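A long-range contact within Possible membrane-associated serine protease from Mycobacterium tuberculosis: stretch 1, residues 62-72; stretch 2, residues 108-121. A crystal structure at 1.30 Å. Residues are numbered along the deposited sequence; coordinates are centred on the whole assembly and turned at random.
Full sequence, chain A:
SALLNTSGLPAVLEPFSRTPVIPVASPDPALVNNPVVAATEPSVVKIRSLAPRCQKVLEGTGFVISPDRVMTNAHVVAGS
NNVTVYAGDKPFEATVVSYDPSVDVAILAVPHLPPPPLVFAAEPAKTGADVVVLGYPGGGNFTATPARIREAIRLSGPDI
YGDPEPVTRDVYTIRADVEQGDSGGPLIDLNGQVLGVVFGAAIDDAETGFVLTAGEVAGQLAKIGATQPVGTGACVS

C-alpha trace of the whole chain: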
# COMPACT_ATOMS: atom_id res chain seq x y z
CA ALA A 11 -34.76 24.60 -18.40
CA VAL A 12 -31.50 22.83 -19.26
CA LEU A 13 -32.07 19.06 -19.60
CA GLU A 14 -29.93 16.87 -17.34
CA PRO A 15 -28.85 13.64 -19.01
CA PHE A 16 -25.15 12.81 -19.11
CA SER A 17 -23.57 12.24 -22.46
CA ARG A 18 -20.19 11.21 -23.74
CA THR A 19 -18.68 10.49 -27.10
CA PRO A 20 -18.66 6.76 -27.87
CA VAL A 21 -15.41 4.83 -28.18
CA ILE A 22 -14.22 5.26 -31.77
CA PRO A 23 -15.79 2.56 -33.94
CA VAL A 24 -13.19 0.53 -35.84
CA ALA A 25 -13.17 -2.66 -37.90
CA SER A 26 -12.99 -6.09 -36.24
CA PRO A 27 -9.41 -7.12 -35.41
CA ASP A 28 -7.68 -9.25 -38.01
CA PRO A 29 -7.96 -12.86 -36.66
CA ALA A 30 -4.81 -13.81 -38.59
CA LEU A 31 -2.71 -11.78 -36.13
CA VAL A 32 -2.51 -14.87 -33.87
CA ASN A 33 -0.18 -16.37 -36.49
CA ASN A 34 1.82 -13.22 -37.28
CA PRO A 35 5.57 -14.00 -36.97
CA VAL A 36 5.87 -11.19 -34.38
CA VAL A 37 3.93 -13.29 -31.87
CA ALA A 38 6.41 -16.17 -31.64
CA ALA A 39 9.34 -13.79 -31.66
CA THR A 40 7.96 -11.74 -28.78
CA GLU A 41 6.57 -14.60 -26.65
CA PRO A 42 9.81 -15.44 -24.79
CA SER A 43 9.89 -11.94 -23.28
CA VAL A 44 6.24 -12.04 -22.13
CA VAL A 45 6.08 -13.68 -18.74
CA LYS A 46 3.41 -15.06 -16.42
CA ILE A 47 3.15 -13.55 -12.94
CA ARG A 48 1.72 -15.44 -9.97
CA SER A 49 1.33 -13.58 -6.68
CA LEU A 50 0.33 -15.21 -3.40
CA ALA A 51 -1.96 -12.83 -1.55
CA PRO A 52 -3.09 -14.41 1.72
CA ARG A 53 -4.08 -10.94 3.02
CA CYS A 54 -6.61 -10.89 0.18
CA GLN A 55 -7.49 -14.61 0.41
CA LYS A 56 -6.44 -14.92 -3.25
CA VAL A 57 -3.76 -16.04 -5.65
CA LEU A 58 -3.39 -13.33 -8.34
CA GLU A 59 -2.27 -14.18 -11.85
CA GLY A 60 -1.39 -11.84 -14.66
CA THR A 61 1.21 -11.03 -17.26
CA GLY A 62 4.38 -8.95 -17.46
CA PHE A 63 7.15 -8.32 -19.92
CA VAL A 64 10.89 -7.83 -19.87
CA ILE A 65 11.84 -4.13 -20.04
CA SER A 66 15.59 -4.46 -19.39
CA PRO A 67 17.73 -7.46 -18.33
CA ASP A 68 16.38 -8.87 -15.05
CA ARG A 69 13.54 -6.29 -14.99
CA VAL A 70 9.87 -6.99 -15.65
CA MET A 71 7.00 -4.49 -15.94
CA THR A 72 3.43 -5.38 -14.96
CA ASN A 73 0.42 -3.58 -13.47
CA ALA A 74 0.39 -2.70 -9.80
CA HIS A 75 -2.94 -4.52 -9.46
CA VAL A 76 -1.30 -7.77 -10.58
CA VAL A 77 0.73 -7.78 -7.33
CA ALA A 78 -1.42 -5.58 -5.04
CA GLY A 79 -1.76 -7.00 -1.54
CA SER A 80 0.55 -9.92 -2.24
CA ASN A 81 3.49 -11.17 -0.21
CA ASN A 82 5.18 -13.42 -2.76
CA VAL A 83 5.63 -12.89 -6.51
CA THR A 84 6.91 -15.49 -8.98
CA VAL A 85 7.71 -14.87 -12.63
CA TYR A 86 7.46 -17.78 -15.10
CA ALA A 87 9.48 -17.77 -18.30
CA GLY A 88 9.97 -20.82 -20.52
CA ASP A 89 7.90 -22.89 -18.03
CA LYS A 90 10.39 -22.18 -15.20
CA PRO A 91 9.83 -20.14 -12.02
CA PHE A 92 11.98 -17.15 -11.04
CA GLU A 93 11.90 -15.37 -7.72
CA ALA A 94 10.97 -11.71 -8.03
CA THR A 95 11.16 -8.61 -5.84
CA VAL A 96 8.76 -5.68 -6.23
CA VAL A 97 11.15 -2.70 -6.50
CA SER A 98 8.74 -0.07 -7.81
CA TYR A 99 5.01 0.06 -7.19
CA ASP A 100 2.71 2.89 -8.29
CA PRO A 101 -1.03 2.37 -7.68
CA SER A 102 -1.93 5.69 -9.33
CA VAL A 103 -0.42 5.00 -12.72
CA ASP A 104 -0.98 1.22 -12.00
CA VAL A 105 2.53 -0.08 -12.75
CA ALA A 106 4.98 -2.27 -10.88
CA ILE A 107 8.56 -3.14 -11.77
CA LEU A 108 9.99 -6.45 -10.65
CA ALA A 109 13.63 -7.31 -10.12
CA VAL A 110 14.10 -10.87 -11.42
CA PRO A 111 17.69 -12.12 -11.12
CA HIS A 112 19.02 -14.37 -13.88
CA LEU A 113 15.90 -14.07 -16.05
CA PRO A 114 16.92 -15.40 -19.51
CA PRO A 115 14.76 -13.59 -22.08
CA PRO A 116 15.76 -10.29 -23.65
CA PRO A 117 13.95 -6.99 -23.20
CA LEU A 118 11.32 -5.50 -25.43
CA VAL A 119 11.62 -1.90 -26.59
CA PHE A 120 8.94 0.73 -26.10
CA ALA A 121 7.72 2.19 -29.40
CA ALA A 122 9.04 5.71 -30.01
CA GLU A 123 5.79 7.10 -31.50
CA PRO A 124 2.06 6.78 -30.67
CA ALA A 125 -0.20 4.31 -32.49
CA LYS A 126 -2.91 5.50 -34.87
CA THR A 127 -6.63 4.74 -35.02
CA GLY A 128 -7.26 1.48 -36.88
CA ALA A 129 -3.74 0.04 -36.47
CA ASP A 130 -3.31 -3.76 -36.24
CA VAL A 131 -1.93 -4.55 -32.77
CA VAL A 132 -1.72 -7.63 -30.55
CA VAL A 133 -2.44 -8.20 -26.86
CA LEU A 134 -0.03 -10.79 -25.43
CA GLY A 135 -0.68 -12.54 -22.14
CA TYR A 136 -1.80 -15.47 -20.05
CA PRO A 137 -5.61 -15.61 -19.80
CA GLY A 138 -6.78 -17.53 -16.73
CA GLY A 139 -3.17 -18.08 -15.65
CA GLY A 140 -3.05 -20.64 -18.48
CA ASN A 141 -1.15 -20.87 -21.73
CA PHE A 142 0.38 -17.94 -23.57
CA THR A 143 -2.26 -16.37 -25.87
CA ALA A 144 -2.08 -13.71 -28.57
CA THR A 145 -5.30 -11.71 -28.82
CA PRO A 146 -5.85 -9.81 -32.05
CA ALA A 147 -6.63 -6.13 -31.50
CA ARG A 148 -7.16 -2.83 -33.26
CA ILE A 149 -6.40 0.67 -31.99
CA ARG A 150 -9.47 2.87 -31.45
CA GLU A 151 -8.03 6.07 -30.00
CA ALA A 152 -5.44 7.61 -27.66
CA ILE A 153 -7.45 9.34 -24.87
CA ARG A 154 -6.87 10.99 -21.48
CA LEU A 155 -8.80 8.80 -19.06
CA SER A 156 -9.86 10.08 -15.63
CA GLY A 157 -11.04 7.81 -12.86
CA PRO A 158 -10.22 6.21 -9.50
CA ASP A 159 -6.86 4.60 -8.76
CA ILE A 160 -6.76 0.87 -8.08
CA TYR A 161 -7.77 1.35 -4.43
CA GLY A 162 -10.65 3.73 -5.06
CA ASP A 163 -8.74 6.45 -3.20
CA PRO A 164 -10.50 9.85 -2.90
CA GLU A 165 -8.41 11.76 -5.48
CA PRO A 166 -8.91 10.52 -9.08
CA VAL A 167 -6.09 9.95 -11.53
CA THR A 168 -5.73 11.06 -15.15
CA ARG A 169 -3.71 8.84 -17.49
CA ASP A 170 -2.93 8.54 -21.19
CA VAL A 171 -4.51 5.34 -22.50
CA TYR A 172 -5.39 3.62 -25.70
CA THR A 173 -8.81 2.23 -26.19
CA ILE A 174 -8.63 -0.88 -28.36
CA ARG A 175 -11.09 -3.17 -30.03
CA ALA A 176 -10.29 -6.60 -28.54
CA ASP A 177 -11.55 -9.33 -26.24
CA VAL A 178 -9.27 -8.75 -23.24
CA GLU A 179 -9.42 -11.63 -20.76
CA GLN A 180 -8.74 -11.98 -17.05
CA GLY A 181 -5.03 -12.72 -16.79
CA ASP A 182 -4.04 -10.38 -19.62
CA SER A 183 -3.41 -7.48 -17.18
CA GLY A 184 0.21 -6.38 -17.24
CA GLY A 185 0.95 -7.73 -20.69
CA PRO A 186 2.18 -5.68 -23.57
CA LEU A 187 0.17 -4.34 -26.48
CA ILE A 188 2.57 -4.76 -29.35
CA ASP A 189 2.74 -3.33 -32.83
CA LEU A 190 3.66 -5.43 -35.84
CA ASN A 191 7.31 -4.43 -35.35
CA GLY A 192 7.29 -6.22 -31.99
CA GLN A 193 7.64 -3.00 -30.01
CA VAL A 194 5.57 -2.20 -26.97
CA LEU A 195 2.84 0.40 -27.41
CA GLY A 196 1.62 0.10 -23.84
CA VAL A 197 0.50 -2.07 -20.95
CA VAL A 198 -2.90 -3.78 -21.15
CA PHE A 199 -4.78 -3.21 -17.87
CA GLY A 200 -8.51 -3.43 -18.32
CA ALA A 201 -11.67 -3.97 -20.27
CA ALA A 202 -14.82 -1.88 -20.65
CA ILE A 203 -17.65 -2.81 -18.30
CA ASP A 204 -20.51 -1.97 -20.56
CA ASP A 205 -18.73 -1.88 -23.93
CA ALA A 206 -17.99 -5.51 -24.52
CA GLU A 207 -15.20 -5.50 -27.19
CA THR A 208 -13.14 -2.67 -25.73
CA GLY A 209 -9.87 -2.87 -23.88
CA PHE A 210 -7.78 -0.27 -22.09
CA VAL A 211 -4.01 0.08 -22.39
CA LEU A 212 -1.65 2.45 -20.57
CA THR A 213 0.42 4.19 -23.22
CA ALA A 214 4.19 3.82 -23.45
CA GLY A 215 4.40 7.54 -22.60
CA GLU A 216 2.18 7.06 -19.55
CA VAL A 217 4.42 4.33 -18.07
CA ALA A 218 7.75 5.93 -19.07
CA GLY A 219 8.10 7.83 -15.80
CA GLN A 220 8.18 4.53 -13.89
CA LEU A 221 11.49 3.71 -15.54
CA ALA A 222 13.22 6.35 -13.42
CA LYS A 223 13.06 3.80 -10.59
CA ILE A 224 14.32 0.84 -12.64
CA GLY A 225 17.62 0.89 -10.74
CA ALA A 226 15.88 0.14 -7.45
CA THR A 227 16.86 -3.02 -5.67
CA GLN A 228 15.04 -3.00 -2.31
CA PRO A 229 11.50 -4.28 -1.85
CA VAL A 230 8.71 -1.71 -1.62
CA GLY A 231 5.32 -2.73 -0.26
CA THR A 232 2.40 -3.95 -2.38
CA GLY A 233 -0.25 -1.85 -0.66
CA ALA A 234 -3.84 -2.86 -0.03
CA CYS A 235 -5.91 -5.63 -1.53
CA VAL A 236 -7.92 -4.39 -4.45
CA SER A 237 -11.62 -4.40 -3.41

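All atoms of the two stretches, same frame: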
# COMPACT_ATOMS: atom_id res chain seq x y z
N GLY A 62 3.42 -10.05 -17.44
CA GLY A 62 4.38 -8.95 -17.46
C GLY A 62 5.26 -9.09 -18.67
O GLY A 62 5.12 -10.04 -19.46
N PHE A 63 6.22 -8.19 -18.81
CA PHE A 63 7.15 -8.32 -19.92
C PHE A 63 8.50 -7.74 -19.53
O PHE A 63 8.59 -6.86 -18.67
CB PHE A 63 6.59 -7.71 -21.23
CG PHE A 63 6.23 -6.26 -21.10
CD1 PHE A 63 7.10 -5.25 -21.54
CD2 PHE A 63 5.02 -5.87 -20.52
CE1 PHE A 63 6.77 -3.91 -21.39
CE2 PHE A 63 4.69 -4.54 -20.37
CZ PHE A 63 5.56 -3.55 -20.81
N VAL A 64 9.54 -8.25 -20.18
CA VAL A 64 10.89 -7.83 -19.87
C VAL A 64 11.15 -6.44 -20.46
O VAL A 64 10.98 -6.22 -21.66
CB VAL A 64 11.92 -8.84 -20.39
CG1 VAL A 64 13.31 -8.43 -19.99
CG2 VAL A 64 11.61 -10.24 -19.88
N ILE A 65 11.54 -5.50 -19.60
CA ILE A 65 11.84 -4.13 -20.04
C ILE A 65 13.33 -3.82 -20.09
O ILE A 65 13.74 -2.85 -20.73
CB ILE A 65 11.12 -3.09 -19.17
CG1 ILE A 65 11.35 -3.32 -17.67
CG2 ILE A 65 9.63 -3.06 -19.54
CD1 ILE A 65 10.94 -2.15 -16.78
N SER A 66 14.14 -4.62 -19.41
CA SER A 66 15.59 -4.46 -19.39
C SER A 66 16.07 -5.79 -18.77
O SER A 66 15.29 -6.47 -18.11
CB SER A 66 15.95 -3.25 -18.53
OG SER A 66 17.31 -2.86 -18.71
N PRO A 67 17.34 -6.17 -18.95
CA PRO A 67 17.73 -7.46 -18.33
C PRO A 67 17.36 -7.55 -16.84
O PRO A 67 17.59 -6.59 -16.08
CB PRO A 67 19.25 -7.50 -18.56
CG PRO A 67 19.39 -6.75 -19.90
CD PRO A 67 18.42 -5.59 -19.79
N ASP A 68 16.73 -8.66 -16.45
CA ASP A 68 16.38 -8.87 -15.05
C ASP A 68 15.37 -7.86 -14.51
O ASP A 68 15.25 -7.70 -13.29
CB ASP A 68 17.60 -8.97 -14.16
CG ASP A 68 18.45 -10.18 -14.46
OD1 ASP A 68 18.12 -10.98 -15.34
OD2 ASP A 68 19.46 -10.33 -13.73
N ARG A 69 14.58 -7.24 -15.40
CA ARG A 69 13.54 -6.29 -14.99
C ARG A 69 12.27 -6.53 -15.78
O ARG A 69 12.30 -6.60 -17.01
CB ARG A 69 13.99 -4.83 -15.19
CG ARG A 69 15.13 -4.35 -14.29
CD ARG A 69 14.61 -4.21 -12.87
NE ARG A 69 15.57 -3.68 -11.90
CZ ARG A 69 16.45 -4.43 -11.24
NH1 ARG A 69 16.58 -5.73 -11.54
NH2 ARG A 69 17.22 -3.86 -10.32
N VAL A 70 11.16 -6.69 -15.06
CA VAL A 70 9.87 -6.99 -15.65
C VAL A 70 8.86 -5.90 -15.26
O VAL A 70 8.79 -5.50 -14.08
CB VAL A 70 9.39 -8.36 -15.16
CG1 VAL A 70 7.91 -8.59 -15.46
CG2 VAL A 70 10.20 -9.45 -15.82
N MET A 71 8.09 -5.42 -16.23
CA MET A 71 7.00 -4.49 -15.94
C MET A 71 5.67 -5.27 -15.92
O MET A 71 5.46 -6.19 -16.75
CB MET A 71 6.94 -3.36 -16.99
CG MET A 71 5.81 -2.38 -16.69
SD MET A 71 5.88 -0.89 -17.73
CE MET A 71 7.26 0.01 -17.02
N THR A 72 4.79 -4.87 -15.01
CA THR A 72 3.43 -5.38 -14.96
C THR A 72 2.54 -4.27 -14.38
O THR A 72 3.03 -3.16 -14.14
CB THR A 72 3.35 -6.69 -14.12
OG1 THR A 72 2.03 -7.26 -14.22
CG2 THR A 72 3.70 -6.49 -12.64
N LEU A 108 9.44 -5.33 -11.39
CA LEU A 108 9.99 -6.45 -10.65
C LEU A 108 11.44 -6.63 -10.99
O LEU A 108 11.82 -6.61 -12.17
CB LEU A 108 9.24 -7.74 -11.01
CG LEU A 108 7.73 -7.67 -10.94
CD1 LEU A 108 7.13 -8.99 -11.36
CD2 LEU A 108 7.21 -7.31 -9.56
N ALA A 109 12.25 -6.86 -9.94
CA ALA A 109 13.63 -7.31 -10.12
C ALA A 109 13.63 -8.83 -10.14
O ALA A 109 13.10 -9.47 -9.21
CB ALA A 109 14.52 -6.79 -8.99
N VAL A 110 14.19 -9.42 -11.19
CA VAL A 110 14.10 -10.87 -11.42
C VAL A 110 15.49 -11.37 -11.82
O VAL A 110 15.83 -11.42 -13.00
CB VAL A 110 13.09 -11.21 -12.52
CG1 VAL A 110 12.82 -12.71 -12.55
CG2 VAL A 110 11.76 -10.43 -12.32
N PRO A 111 16.32 -11.67 -10.82
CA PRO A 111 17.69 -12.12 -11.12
C PRO A 111 17.75 -13.32 -12.03
O PRO A 111 16.97 -14.27 -11.88
CB PRO A 111 18.25 -12.48 -9.73
CG PRO A 111 17.49 -11.62 -8.80
CD PRO A 111 16.11 -11.48 -9.38
N HIS A 112 18.69 -13.26 -12.98
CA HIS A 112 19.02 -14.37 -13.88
C HIS A 112 17.86 -14.78 -14.79
O HIS A 112 17.74 -15.94 -15.19
CB HIS A 112 19.58 -15.56 -13.09
CG HIS A 112 20.66 -15.18 -12.13
ND1 HIS A 112 20.55 -15.33 -10.77
CD2 HIS A 112 21.85 -14.57 -12.34
CE1 HIS A 112 21.64 -14.88 -10.18
NE2 HIS A 112 22.45 -14.41 -11.11
N LEU A 113 17.03 -13.82 -15.17
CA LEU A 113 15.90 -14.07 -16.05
C LEU A 113 16.44 -14.14 -17.50
O LEU A 113 16.99 -13.18 -18.00
CB LEU A 113 14.91 -12.93 -15.90
CG LEU A 113 13.67 -13.03 -16.78
CD1 LEU A 113 12.87 -14.30 -16.48
CD2 LEU A 113 12.86 -11.78 -16.55
N PRO A 114 16.29 -15.30 -18.18
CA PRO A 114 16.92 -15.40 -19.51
C PRO A 114 16.46 -14.51 -20.66
O PRO A 114 17.29 -14.06 -21.42
CB PRO A 114 16.76 -16.89 -19.87
CG PRO A 114 16.62 -17.57 -18.55
CD PRO A 114 15.78 -16.60 -17.72
N PRO A 115 15.14 -14.28 -20.84
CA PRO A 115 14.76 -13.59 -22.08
C PRO A 115 15.18 -12.13 -22.19
O PRO A 115 15.34 -11.44 -21.18
CB PRO A 115 13.24 -13.72 -22.12
CG PRO A 115 12.84 -14.00 -20.73
CD PRO A 115 13.97 -14.76 -20.10
N PRO A 116 15.32 -11.65 -23.43
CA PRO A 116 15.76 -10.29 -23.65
C PRO A 116 14.63 -9.28 -23.47
O PRO A 116 13.45 -9.64 -23.48
CB PRO A 116 16.21 -10.32 -25.12
CG PRO A 116 15.23 -11.27 -25.76
CD PRO A 116 15.09 -12.36 -24.71
N PRO A 117 14.98 -8.00 -23.33
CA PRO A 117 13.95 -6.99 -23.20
C PRO A 117 13.25 -6.69 -24.50
O PRO A 117 13.78 -6.92 -25.61
CB PRO A 117 14.73 -5.74 -22.77
CG PRO A 117 16.15 -5.96 -23.22
CD PRO A 117 16.35 -7.45 -23.22
N LEU A 118 12.06 -6.12 -24.34
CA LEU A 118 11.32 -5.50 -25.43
C LEU A 118 11.54 -4.01 -25.39
O LEU A 118 11.80 -3.46 -24.32
CB LEU A 118 9.82 -5.78 -25.30
CG LEU A 118 9.47 -7.27 -25.26
CD1 LEU A 118 7.98 -7.43 -25.12
CD2 LEU A 118 9.97 -8.01 -26.49
N VAL A 119 11.43 -3.34 -26.53
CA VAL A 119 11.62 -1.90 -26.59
C VAL A 119 10.26 -1.23 -26.68
O VAL A 119 9.37 -1.74 -27.37
CB VAL A 119 12.48 -1.49 -27.84
CG1 VAL A 119 12.94 -0.04 -27.74
CG2 VAL A 119 13.68 -2.38 -27.95
N PHE A 120 10.12 -0.12 -25.96
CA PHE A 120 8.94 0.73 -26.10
C PHE A 120 8.98 1.45 -27.44
O PHE A 120 10.03 1.98 -27.84
CB PHE A 120 8.85 1.74 -24.95
CG PHE A 120 8.42 1.12 -23.66
CD1 PHE A 120 9.34 0.94 -22.62
CD2 PHE A 120 7.09 0.71 -23.48
CE1 PHE A 120 8.97 0.34 -21.44
CE2 PHE A 120 6.71 0.11 -22.27
CZ PHE A 120 7.64 -0.06 -21.25
N ALA A 121 7.85 1.45 -28.13
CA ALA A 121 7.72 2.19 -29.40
C ALA A 121 7.92 3.68 -29.18
O ALA A 121 7.40 4.24 -28.23
CB ALA A 121 6.37 1.93 -30.03
O HOH W 1 11.82 -1.51 -22.29
O HOH W 2 15.94 -10.66 -18.37
O HOH W 3 19.81 -12.17 -16.93

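Stretch 1 is a hairpin, closed by a type II turn from Ser66 to Arg69, and stretch 2 runs along it, first as a strand and then as a proline-rich loop. The strand pairing is antiparallel: Val70 N donates to Leu108 O (3.0 Å) and Leu108 N to Val70 O (2.8 Å), while Val110 N reaches Asp68 O at 2.9 Å. Asp68 O also accepts from Arg69 NH1 (3.0 Å), so this one carbonyl serves both a backbone and a side-chain donor. The Arg69 guanidinium lies with one face over Ala109 CB, 3.4 Å from NH1.

Beyond the strand, the Asp68 carboxylate organises the turn from Val110 to Leu113. Its OD1 accepts from Leu113 N (3.0 Å) and its OD2 from His112 N (3.1 Å), satisfying two amides of a turn whose own bond, Leu113 N to Val110 O, is long (3.5 Å) and weak. Water adds further links. One molecule accepts from Asp68 N and donates to the carbonyls of Leu113 and Pro115; a second donates to Asp68 OD1, with 2.6 Å between OD1 and the water oxygen, and to Leu113 O.

The four consecutive prolines from Pro114 to Pro117 offer no amide hydrogen; the next donor, Leu118 N, meets Val64 O at 2.9 Å almost linearly. A third water donates to both Ile65 O and Leu118 O, joining two carbonyls that could not bond each other.

The side-chain packing is largely apolar. Val70 CG2 lies 3.6 Å from Leu113 CD2, and Val64 CG2 contacts the same methyl at 3.9 Å; the compact, branched valines fit closely against the leucine. Farther along, Phe120 CZ approaches the edge of the Phe63 ring (3.9 Å from CE1), and Met71 SD sits at the edge of the Phe120 ring, 4.0 Å from CZ. Together the stretches bury 886 Å².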